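Local coordinates for protein lipoteichoic acid primase (Listeria monocytogenes, PDB 4UOP) that is named a lipoteichoic acid primase and, here as its extracellular catalytic domain, belongs to the sulfatase-like family of metal-binding alpha/beta proteins, at residues K58-Q69 with D276-I287; A111-F120 with G337-V345. All coordinates share one frame; numbering follows the deposited sequence.

Both contacts are buried near the middle of the chain, their centres about 12 Å apart, and both lie within the sulfatase-type part of the sequence. Interaction 1 joins two parallel strands of the central sheet by backbone hydrogen bonds and ends in carboxylates and a histidine around a magnesium ion. Interaction 2 packs the helix that covers one face of that sheet against the start of helix 341-348, mostly through apolar contacts, with one direct hydrogen bond and one bridging water. They meet at Tyr282, whose hydroxyl touches Val115, and where Glu338 comes up to the backbone of Gly283 and Asp284.

Interaction 1: K58-Q69 with D276-I287; sequences KNLIIVQLESFQ and DSVVVFYGDHHI. With MG (magnesium ion), chain J.
Ile62 and Tyr282 interlock on one face of this parallel strand pair: the CG2 methyl of Ile62 butts against the ring edge of Tyr282 in plane, 3.4 Å from CE1. Gln64 lies over a face of the same ring, its CA standing 4.2 Å from the ring centroid. With CG of Tyr282 between its backbone N and carbonyl carbon (chi1 65°), the ring leans across to the neighbouring strand, and its OH donates to an in-plane lone pair of Gln64 OE1 at 2.6 Å. On the reverse face Val63 CB and CG2 sit along the CD1-CE1 edge of Phe281, CB to CD1 3.6 Å, the two side chains pointing the same way. Between these two faces, strands 59-65 and 277-283 pair in register, hydrogen-bonded from Asn59 N to Asp276 O through to Asp284 N on Leu65 O.

Past the strand ends the contact turns polar, and a magnesium ion fills the place between the side chains. Glu66 grips it with both carboxylate oxygens, joined by Asp284 OD2 at 2.1 Å from the metal, His285 NE2 and a water; the carboxylate planes stand 78° apart. The other oxygen, Asp284 OD1, takes a nearly straight bond from Ser67 N at 2.7 Å, while Ser67 OG donates to Glu66 OE2, so the type II turn from Leu65 to Phe68 probably helps position both ligands.

Thr108, from helix 107-117, completes the metal site; Gln64 and Tyr282 also pack on that helix. Helix 246-271 covers Phe68 and Phe281, and strand 214-219 pairs in parallel with the other edge of strand 59-65.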
loop_
_atom_site.group_PDB
_atom_site.type_symbol
_atom_site.label_atom_id
_atom_site.label_comp_id
_atom_site.label_asym_id
_atom_site.label_seq_id
_atom_site.Cartn_x
_atom_site.Cartn_y
_atom_site.Cartn_z
ATOM N N LYS B 58 3.526 34.118 -18.031
ATOM C CA LYS B 58 2.930 33.217 -19.004
ATOM C C LYS B 58 1.960 32.268 -18.312
ATOM O O LYS B 58 2.043 32.048 -17.103
ATOM C CB LYS B 58 4.012 32.434 -19.731
ATOM C CG LYS B 58 5.072 33.289 -20.411
ATOM C CD LYS B 58 4.507 34.292 -21.396
ATOM C CE LYS B 58 5.639 35.059 -22.064
ATOM N NZ LYS B 58 5.129 36.224 -22.834
ATOM N N ASN B 59 1.040 31.707 -19.092
ATOM C CA ASN B 59 0.119 30.711 -18.569
ATOM C C ASN B 59 0.879 29.408 -18.330
ATOM O O ASN B 59 2.042 29.269 -18.739
ATOM C CB ASN B 59 -1.035 30.476 -19.532
ATOM C CG ASN B 59 -1.703 31.752 -19.949
ATOM O OD1 ASN B 59 -2.298 32.434 -19.132
ATOM N ND2 ASN B 59 -1.586 32.102 -21.219
ATOM N N LEU B 60 0.223 28.466 -17.665
ATOM C CA LEU B 60 0.787 27.136 -17.392
ATOM C C LEU B 60 -0.264 26.077 -17.737
ATOM O O LEU B 60 -1.374 26.085 -17.202
ATOM C CB LEU B 60 1.168 27.005 -15.926
ATOM C CG LEU B 60 1.688 25.655 -15.428
ATOM C CD1 LEU B 60 2.937 25.254 -16.169
ATOM C CD2 LEU B 60 1.939 25.742 -13.930
ATOM N N ILE B 61 0.094 25.203 -18.654
ATOM C CA ILE B 61 -0.728 24.049 -19.010
ATOM C C ILE B 61 0.081 22.775 -18.739
ATOM O O ILE B 61 1.200 22.605 -19.256
ATOM C CB ILE B 61 -1.151 24.112 -20.469
ATOM C CG1 ILE B 61 -2.007 25.352 -20.722
ATOM C CG2 ILE B 61 -1.882 22.824 -20.850
ATOM C CD1 ILE B 61 -2.162 25.701 -22.188
ATOM N N ILE B 62 -0.459 21.879 -17.925
ATOM C CA ILE B 62 0.219 20.636 -17.593
ATOM C C ILE B 62 -0.712 19.472 -17.928
ATOM O O ILE B 62 -1.885 19.476 -17.511
ATOM C CB ILE B 62 0.575 20.574 -16.106
ATOM C CG1 ILE B 62 1.488 21.755 -15.740
ATOM C CG2 ILE B 62 1.219 19.241 -15.776
ATOM C CD1 ILE B 62 1.977 21.729 -14.311
ATOM N N VAL B 63 -0.213 18.541 -18.730
ATOM C CA VAL B 63 -0.981 17.360 -19.112
ATOM C C VAL B 63 -0.300 16.109 -18.547
ATOM O O VAL B 63 0.863 15.845 -18.829
ATOM C CB VAL B 63 -1.144 17.203 -20.627
ATOM C CG1 VAL B 63 -2.056 16.026 -20.924
ATOM C CG2 VAL B 63 -1.685 18.474 -21.258
ATOM N N GLN B 64 -1.050 15.378 -17.733
ATOM C CA GLN B 64 -0.624 14.132 -17.129
ATOM C C GLN B 64 -1.190 12.998 -17.977
ATOM O O GLN B 64 -2.407 12.829 -18.038
ATOM C CB GLN B 64 -1.144 14.020 -15.709
ATOM C CG GLN B 64 -0.679 12.759 -15.004
ATOM C CD GLN B 64 -1.079 12.686 -13.550
ATOM O OE1 GLN B 64 -0.547 13.416 -12.689
ATOM N NE2 GLN B 64 -1.997 11.785 -13.249
ATOM N N LEU B 65 -0.299 12.260 -18.615
ATOM C CA LEU B 65 -0.659 11.230 -19.598
ATOM C C LEU B 65 -0.693 9.845 -18.955
ATOM O O LEU B 65 0.337 9.307 -18.534
ATOM C CB LEU B 65 0.343 11.266 -20.744
ATOM C CG LEU B 65 0.400 12.595 -21.493
ATOM C CD1 LEU B 65 1.699 12.679 -22.277
ATOM C CD2 LEU B 65 -0.799 12.758 -22.414
ATOM N N GLU B 66 -1.890 9.264 -18.898
ATOM C CA GLU B 66 -2.113 8.007 -18.209
ATOM C C GLU B 66 -1.268 6.851 -18.766
ATOM O O GLU B 66 -1.347 6.527 -19.964
ATOM C CB GLU B 66 -3.604 7.643 -18.293
ATOM C CG GLU B 66 -3.932 6.302 -17.655
ATOM C CD GLU B 66 -3.549 6.249 -16.189
ATOM O OE1 GLU B 66 -4.128 7.019 -15.394
ATOM O OE2 GLU B 66 -2.688 5.425 -15.819
ATOM N N SER B 67 -0.461 6.240 -17.897
ATOM C CA SER B 67 0.260 4.993 -18.195
ATOM C C SER B 67 1.302 5.065 -19.329
ATOM O O SER B 67 1.753 4.022 -19.808
ATOM C CB SER B 67 -0.746 3.848 -18.462
ATOM O OG SER B 67 -1.431 3.504 -17.263
ATOM N N PHE B 68 1.729 6.275 -19.706
ATOM C CA PHE B 68 2.863 6.456 -20.621
ATOM C C PHE B 68 4.187 6.166 -19.875
ATOM O O PHE B 68 4.409 6.701 -18.782
ATOM C CB PHE B 68 2.916 7.886 -21.167
ATOM C CG PHE B 68 2.015 8.162 -22.353
ATOM C CD1 PHE B 68 0.656 7.902 -22.300
ATOM C CD2 PHE B 68 2.524 8.760 -23.504
ATOM C CE1 PHE B 68 -0.168 8.195 -23.383
ATOM C CE2 PHE B 68 1.706 9.058 -24.588
ATOM C CZ PHE B 68 0.352 8.795 -24.514
ATOM N N GLN B 69 5.056 5.347 -20.468
ATOM C CA GLN B 69 6.389 5.083 -19.911
ATOM C C GLN B 69 7.432 5.260 -20.997
ATOM O O GLN B 69 7.213 4.908 -22.159
ATOM C CB GLN B 69 6.485 3.692 -19.274
ATOM C CG GLN B 69 6.186 2.529 -20.209
ATOM C CD GLN B 69 5.923 1.256 -19.435
ATOM O OE1 GLN B 69 4.846 1.088 -18.873
ATOM N NE2 GLN B 69 6.915 0.357 -19.387
ATOM N N ASP B 276 2.201 31.748 -25.524
ATOM C CA ASP B 276 2.038 32.503 -24.297
ATOM C C ASP B 276 1.935 31.617 -23.051
ATOM O O ASP B 276 1.432 32.069 -22.015
ATOM C CB ASP B 276 0.780 33.379 -24.403
ATOM C CG ASP B 276 1.095 34.862 -24.636
ATOM O OD1 ASP B 276 2.265 35.214 -24.958
ATOM O OD2 ASP B 276 0.150 35.680 -24.485
ATOM N N SER B 277 2.442 30.383 -23.131
ATOM C CA SER B 277 2.266 29.402 -22.056
ATOM C C SER B 277 3.481 28.508 -21.863
ATOM O O SER B 277 4.129 28.115 -22.833
ATOM C CB SER B 277 1.065 28.484 -22.357
ATOM O OG SER B 277 -0.125 29.214 -22.489
ATOM N N VAL B 278 3.769 28.180 -20.603
ATOM C CA VAL B 278 4.627 27.060 -20.261
ATOM C C VAL B 278 3.738 25.834 -20.391
ATOM O O VAL B 278 2.613 25.823 -19.886
ATOM C CB VAL B 278 5.142 27.169 -18.819
ATOM C CG1 VAL B 278 5.949 25.941 -18.421
ATOM C CG2 VAL B 278 5.973 28.440 -18.655
ATOM N N VAL B 279 4.232 24.824 -21.086
ATOM C CA VAL B 279 3.494 23.582 -21.234
ATOM C C VAL B 279 4.382 22.410 -20.828
ATOM O O VAL B 279 5.536 22.312 -21.270
ATOM C CB VAL B 279 2.966 23.406 -22.664
ATOM C CG1 VAL B 279 2.144 22.138 -22.747
ATOM C CG2 VAL B 279 2.116 24.600 -23.084
ATOM N N VAL B 280 3.856 21.567 -19.939
ATOM C CA VAL B 280 4.553 20.404 -19.413
ATOM C C VAL B 280 3.704 19.161 -19.710
ATOM O O VAL B 280 2.489 19.173 -19.466
ATOM C CB VAL B 280 4.747 20.486 -17.894
ATOM C CG1 VAL B 280 5.579 19.324 -17.388
ATOM C CG2 VAL B 280 5.385 21.812 -17.512
ATOM N N PHE B 281 4.350 18.122 -20.223
ATOM C CA PHE B 281 3.709 16.832 -20.430
ATOM C C PHE B 281 4.510 15.788 -19.688
ATOM O O PHE B 281 5.731 15.749 -19.818
ATOM C CB PHE B 281 3.699 16.443 -21.909
ATOM C CG PHE B 281 3.073 17.457 -22.815
ATOM C CD1 PHE B 281 1.865 18.046 -22.497
ATOM C CD2 PHE B 281 3.676 17.796 -24.015
ATOM C CE1 PHE B 281 1.283 18.979 -23.337
ATOM C CE2 PHE B 281 3.095 18.740 -24.863
ATOM C CZ PHE B 281 1.898 19.315 -24.529
ATOM N N TYR B 282 3.840 14.913 -18.943
ATOM C CA TYR B 282 4.533 13.792 -18.299
ATOM C C TYR B 282 3.608 12.600 -18.168
ATOM O O TYR B 282 2.395 12.766 -18.044
ATOM C CB TYR B 282 5.071 14.213 -16.911
ATOM C CG TYR B 282 3.997 14.540 -15.910
ATOM C CD1 TYR B 282 3.397 15.794 -15.895
ATOM C CD2 TYR B 282 3.572 13.599 -14.983
ATOM C CE1 TYR B 282 2.393 16.099 -14.997
ATOM C CE2 TYR B 282 2.568 13.895 -14.077
ATOM C CZ TYR B 282 1.981 15.146 -14.098
ATOM O OH TYR B 282 0.972 15.491 -13.238
ATOM N N GLY B 283 4.170 11.397 -18.173
ATOM C CA GLY B 283 3.372 10.188 -17.903
ATOM C C GLY B 283 3.187 10.046 -16.407
ATOM O O GLY B 283 4.108 10.358 -15.654
ATOM N N ASP B 284 2.019 9.588 -15.948
ATOM C CA ASP B 284 1.835 9.446 -14.503
ATOM C C ASP B 284 2.698 8.354 -13.877
ATOM O O ASP B 284 3.281 8.565 -12.820
ATOM C CB ASP B 284 0.365 9.355 -14.061
ATOM C CG ASP B 284 -0.394 8.178 -14.641
ATOM O OD1 ASP B 284 0.093 7.509 -15.580
ATOM O OD2 ASP B 284 -1.511 7.928 -14.110
ATOM N N HIS B 285 2.789 7.210 -14.550
ATOM C CA HIS B 285 3.551 6.068 -14.070
ATOM C C HIS B 285 3.521 5.003 -15.149
ATOM O O HIS B 285 2.706 5.078 -16.087
ATOM C CB HIS B 285 2.912 5.516 -12.797
ATOM C CG HIS B 285 1.460 5.227 -12.956
ATOM N ND1 HIS B 285 1.001 4.098 -13.600
ATOM C CD2 HIS B 285 0.362 5.946 -12.633
ATOM C CE1 HIS B 285 -0.315 4.120 -13.641
ATOM N NE2 HIS B 285 -0.728 5.237 -13.072
ATOM N N HIS B 286 4.416 4.026 -15.008
ATOM C CA HIS B 286 4.491 2.927 -15.950
ATOM C C HIS B 286 3.350 1.971 -15.694
ATOM O O HIS B 286 2.727 1.989 -14.635
ATOM C CB HIS B 286 5.815 2.196 -15.836
ATOM C CG HIS B 286 5.842 1.164 -14.762
ATOM N ND1 HIS B 286 5.868 1.485 -13.422
ATOM C CD2 HIS B 286 5.841 -0.188 -14.826
ATOM C CE1 HIS B 286 5.891 0.375 -12.707
ATOM N NE2 HIS B 286 5.868 -0.656 -13.536
ATOM N N ILE B 287 3.076 1.143 -16.687
ATOM C CA ILE B 287 2.063 0.122 -16.523
ATOM C C ILE B 287 2.520 -1.256 -17.019
ATOM O O ILE B 287 2.004 -2.266 -16.555
ATOM C CB ILE B 287 0.728 0.561 -17.189
ATOM C CG1 ILE B 287 -0.452 -0.271 -16.675
ATOM C CG2 ILE B 287 0.823 0.500 -18.704
ATOM C CD1 ILE B 287 -0.596 -0.282 -15.166
HETATM MG MG MG J . -2.593 6.187 -13.805
HETATM O O HOH W 1 5.125 35.340 -25.412
HETATM O O HOH W 2 -1.484 34.971 -22.248
HETATM O O HOH W 3 -2.989 10.289 -15.508
HETATM O O HOH W 4 -3.665 4.358 -13.159
#

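Interaction 2: A111-F120 with G337-V345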
loop_
_atom_site.group_PDB
_atom_site.type_symbol
_atom_site.label_atom_id
_atom_site.label_comp_id
_atom_site.label_asym_id
_atom_site.label_seq_id
_atom_site.Cartn_x
_atom_site.Cartn_y
_atom_site.Cartn_z
ATOM N N ALA B 111 0.641 10.422 -8.293
ATOM C CA ALA B 111 1.308 11.286 -9.249
ATOM C C ALA B 111 0.839 12.720 -9.078
ATOM O O ALA B 111 1.651 13.642 -8.983
ATOM C CB ALA B 111 1.065 10.800 -10.663
ATOM N N GLU B 112 -0.481 12.914 -9.031
ATOM C CA GLU B 112 -1.048 14.228 -8.823
ATOM C C GLU B 112 -0.549 14.813 -7.507
ATOM O O GLU B 112 -0.169 15.983 -7.462
ATOM C CB GLU B 112 -2.566 14.156 -8.809
ATOM C CG GLU B 112 -3.194 13.831 -10.166
ATOM C CD GLU B 112 -4.703 13.998 -10.124
ATOM O OE1 GLU B 112 -5.164 15.151 -10.112
ATOM O OE2 GLU B 112 -5.415 12.965 -10.076
ATOM N N TRP B 113 -0.578 14.003 -6.448
ATOM C CA TRP B 113 -0.090 14.438 -5.134
ATOM C C TRP B 113 1.332 14.996 -5.215
ATOM O O TRP B 113 1.628 16.087 -4.674
ATOM C CB TRP B 113 -0.144 13.281 -4.118
ATOM C CG TRP B 113 0.410 13.686 -2.789
ATOM C CD1 TRP B 113 1.705 13.616 -2.391
ATOM C CD2 TRP B 113 -0.304 14.300 -1.712
ATOM N NE1 TRP B 113 1.845 14.131 -1.122
ATOM C CE2 TRP B 113 0.625 14.553 -0.682
ATOM C CE3 TRP B 113 -1.641 14.643 -1.511
ATOM C CZ2 TRP B 113 0.257 15.143 0.525
ATOM C CZ3 TRP B 113 -2.003 15.228 -0.310
ATOM C CH2 TRP B 113 -1.064 15.464 0.689
ATOM N N SER B 114 2.212 14.210 -5.831
ATOM C CA SER B 114 3.626 14.551 -5.981
ATOM C C SER B 114 3.811 15.856 -6.738
ATOM O O SER B 114 4.572 16.732 -6.330
ATOM C CB SER B 114 4.358 13.425 -6.727
ATOM O OG SER B 114 4.473 12.285 -5.922
ATOM N N VAL B 115 3.085 15.990 -7.835
ATOM C CA VAL B 115 3.211 17.167 -8.669
ATOM C C VAL B 115 2.666 18.427 -7.985
ATOM O O VAL B 115 3.340 19.469 -7.967
ATOM C CB VAL B 115 2.560 16.926 -10.046
ATOM C CG1 VAL B 115 2.558 18.194 -10.881
ATOM C CG2 VAL B 115 3.310 15.806 -10.761
ATOM N N TYR B 116 1.480 18.347 -7.396
ATOM C CA TYR B 116 0.875 19.544 -6.806
ATOM C C TYR B 116 1.585 20.005 -5.519
ATOM O O TYR B 116 1.659 21.207 -5.272
ATOM C CB TYR B 116 -0.607 19.350 -6.493
ATOM C CG TYR B 116 -1.468 18.868 -7.644
ATOM C CD1 TYR B 116 -1.165 19.183 -8.949
ATOM C CD2 TYR B 116 -2.604 18.102 -7.401
ATOM C CE1 TYR B 116 -1.958 18.724 -9.992
ATOM C CE2 TYR B 116 -3.395 17.641 -8.429
ATOM C CZ TYR B 116 -3.066 17.946 -9.722
ATOM O OH TYR B 116 -3.849 17.468 -10.757
ATOM N N THR B 117 2.046 19.052 -4.708
ATOM C CA THR B 117 2.519 19.346 -3.350
ATOM C C THR B 117 4.034 19.373 -3.199
ATOM O O THR B 117 4.532 19.946 -2.221
ATOM C CB THR B 117 1.974 18.347 -2.286
ATOM O OG1 THR B 117 2.583 17.055 -2.442
ATOM C CG2 THR B 117 0.475 18.230 -2.373
ATOM N N SER B 118 4.767 18.739 -4.124
ATOM C CA SER B 118 6.199 18.515 -3.961
ATOM C C SER B 118 6.511 17.848 -2.612
ATOM O O SER B 118 7.494 18.190 -1.946
ATOM C CB SER B 118 6.975 19.834 -4.122
ATOM O OG SER B 118 8.322 19.600 -4.480
ATOM N N THR B 119 5.636 16.948 -2.187
ATOM C CA THR B 119 5.894 16.084 -1.029
ATOM C C THR B 119 5.687 14.655 -1.509
ATOM O O THR B 119 5.015 14.428 -2.526
ATOM C CB THR B 119 4.955 16.378 0.169
ATOM O OG1 THR B 119 3.606 16.004 -0.137
ATOM C CG2 THR B 119 4.986 17.820 0.545
ATOM N N PHE B 120 6.248 13.699 -0.774
ATOM C CA PHE B 120 6.184 12.293 -1.168
ATOM C C PHE B 120 4.823 11.680 -0.884
ATOM O O PHE B 120 4.182 11.992 0.123
ATOM C CB PHE B 120 7.285 11.491 -0.465
ATOM C CG PHE B 120 8.662 11.822 -0.944
ATOM C CD1 PHE B 120 9.160 11.249 -2.096
ATOM C CD2 PHE B 120 9.458 12.728 -0.245
ATOM C CE1 PHE B 120 10.433 11.558 -2.546
ATOM C CE2 PHE B 120 10.733 13.048 -0.690
ATOM C CZ PHE B 120 11.228 12.460 -1.843
ATOM N N GLY B 337 12.024 13.619 -10.775
ATOM C CA GLY B 337 10.807 12.860 -10.535
ATOM C C GLY B 337 9.625 13.788 -10.431
ATOM O O GLY B 337 9.772 15.021 -10.489
ATOM N N GLU B 338 8.434 13.212 -10.298
ATOM C CA GLU B 338 7.226 14.026 -10.278
ATOM C C GLU B 338 7.260 15.098 -9.167
ATOM O O GLU B 338 6.772 16.188 -9.371
ATOM C CB GLU B 338 5.982 13.156 -10.191
ATOM C CG GLU B 338 5.643 12.563 -11.557
ATOM C CD GLU B 338 4.861 11.266 -11.515
ATOM O OE1 GLU B 338 5.010 10.460 -10.560
ATOM O OE2 GLU B 338 4.121 11.037 -12.491
ATOM N N ILE B 339 7.855 14.786 -8.032
ATOM C CA ILE B 339 7.992 15.795 -6.967
ATOM C C ILE B 339 8.794 17.035 -7.362
ATOM O O ILE B 339 8.725 18.061 -6.668
ATOM C CB ILE B 339 8.619 15.219 -5.684
ATOM C CG1 ILE B 339 9.984 14.590 -5.976
ATOM C CG2 ILE B 339 7.666 14.243 -5.026
ATOM C CD1 ILE B 339 10.817 14.395 -4.733
ATOM N N ASP B 340 9.592 16.933 -8.422
ATOM C CA ASP B 340 10.440 18.038 -8.882
ATOM C C ASP B 340 9.758 19.016 -9.839
ATOM O O ASP B 340 10.324 20.049 -10.176
ATOM C CB ASP B 340 11.701 17.477 -9.543
ATOM C CG ASP B 340 12.513 16.585 -8.596
ATOM O OD1 ASP B 340 12.746 17.026 -7.441
ATOM O OD2 ASP B 340 12.880 15.445 -8.984
ATOM N N ILE B 341 8.547 18.687 -10.303
ATOM C CA ILE B 341 7.901 19.538 -11.294
ATOM C C ILE B 341 7.591 20.939 -10.746
ATOM O O ILE B 341 7.856 21.932 -11.430
ATOM C CB ILE B 341 6.664 18.856 -11.921
ATOM C CG1 ILE B 341 7.142 17.672 -12.775
ATOM C CG2 ILE B 341 5.885 19.863 -12.757
ATOM C CD1 ILE B 341 6.039 16.813 -13.396
ATOM N N MET B 342 7.098 21.037 -9.511
ATOM C CA MET B 342 6.727 22.358 -8.954
ATOM C C MET B 342 7.923 23.322 -8.849
ATOM O O MET B 342 7.872 24.413 -9.413
ATOM C CB MET B 342 6.034 22.229 -7.601
ATOM C CG MET B 342 5.749 23.580 -6.975
ATOM S SD MET B 342 4.875 23.503 -5.419
ATOM C CE MET B 342 4.860 25.255 -5.024
ATOM N N PRO B 343 9.002 22.921 -8.149
ATOM C CA PRO B 343 10.129 23.868 -8.073
ATOM C C PRO B 343 10.723 24.233 -9.443
ATOM O O PRO B 343 11.146 25.372 -9.641
ATOM C CB PRO B 343 11.148 23.151 -7.176
ATOM C CG PRO B 343 10.721 21.711 -7.166
ATOM C CD PRO B 343 9.241 21.721 -7.329
ATOM N N THR B 344 10.694 23.297 -10.399
ATOM C CA THR B 344 11.210 23.556 -11.729
ATOM C C THR B 344 10.340 24.619 -12.429
ATOM O O THR B 344 10.845 25.573 -13.034
ATOM C CB THR B 344 11.270 22.243 -12.551
ATOM O OG1 THR B 344 12.123 21.295 -11.892
ATOM C CG2 THR B 344 11.804 22.465 -13.970
ATOM N N VAL B 345 9.021 24.446 -12.348
ATOM C CA VAL B 345 8.102 25.348 -12.999
ATOM C C VAL B 345 8.065 26.733 -12.330
ATOM O O VAL B 345 8.030 27.746 -13.021
ATOM C CB VAL B 345 6.691 24.728 -13.070
ATOM C CG1 VAL B 345 5.664 25.762 -13.539
ATOM C CG2 VAL B 345 6.723 23.544 -14.019
HETATM O O HOH W 5 6.082 19.055 -7.802
#
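Ile339 sends its two branches to different parts of segment 111-120. Its CD1 approaches the far end of the Phe120 ring obliquely, 3.5 Å from CZ, while CG2 lies 3.8 Å from Ser114 CB and also reaches Thr119 O. With chi1 at 57°, CG1 sits between the backbone N and the carbonyl carbon and CG2 anti to the carbonyl carbon, which makes the branches diverge from CB. Val115 fills the next part of the interface with its CG2 methyl, which touches Glu338 CB and lies 3.9 Å from Ile341 CD1, both side chains meeting it at a slant. Glu338 itself stretches along the helix, bringing OE2 within 3.6 Å of Ala111 CB, and its OE1 accepts a hydrogen bond from Thr102 N. Met342 CB sits by Val115 O; beyond it the extended chain, with CG anti to the backbone N (chi1 176°), carries SD to Tyr116 O. The axes of the short helical segments lie 8.6 Å apart and 33° from parallel.

Where helix 107-117 ends, Ser118 takes positive phi and turns OG onto Ile339 O, a 2.7 Å hydrogen bond in the carbonyl plane; the same hydroxyl is bonded to Gly360 N. Beside it a water lies 2.8 Å from both Val115 O, to which it donates, and Met342 N, from which it accepts. Direct hydrogen bond and bridging water thus both lie near that helix end, joining backbone groups of buried residues, while the Glu338 carboxylate, in the otherwise largely apolar seam, is satisfied partly by Thr102 N.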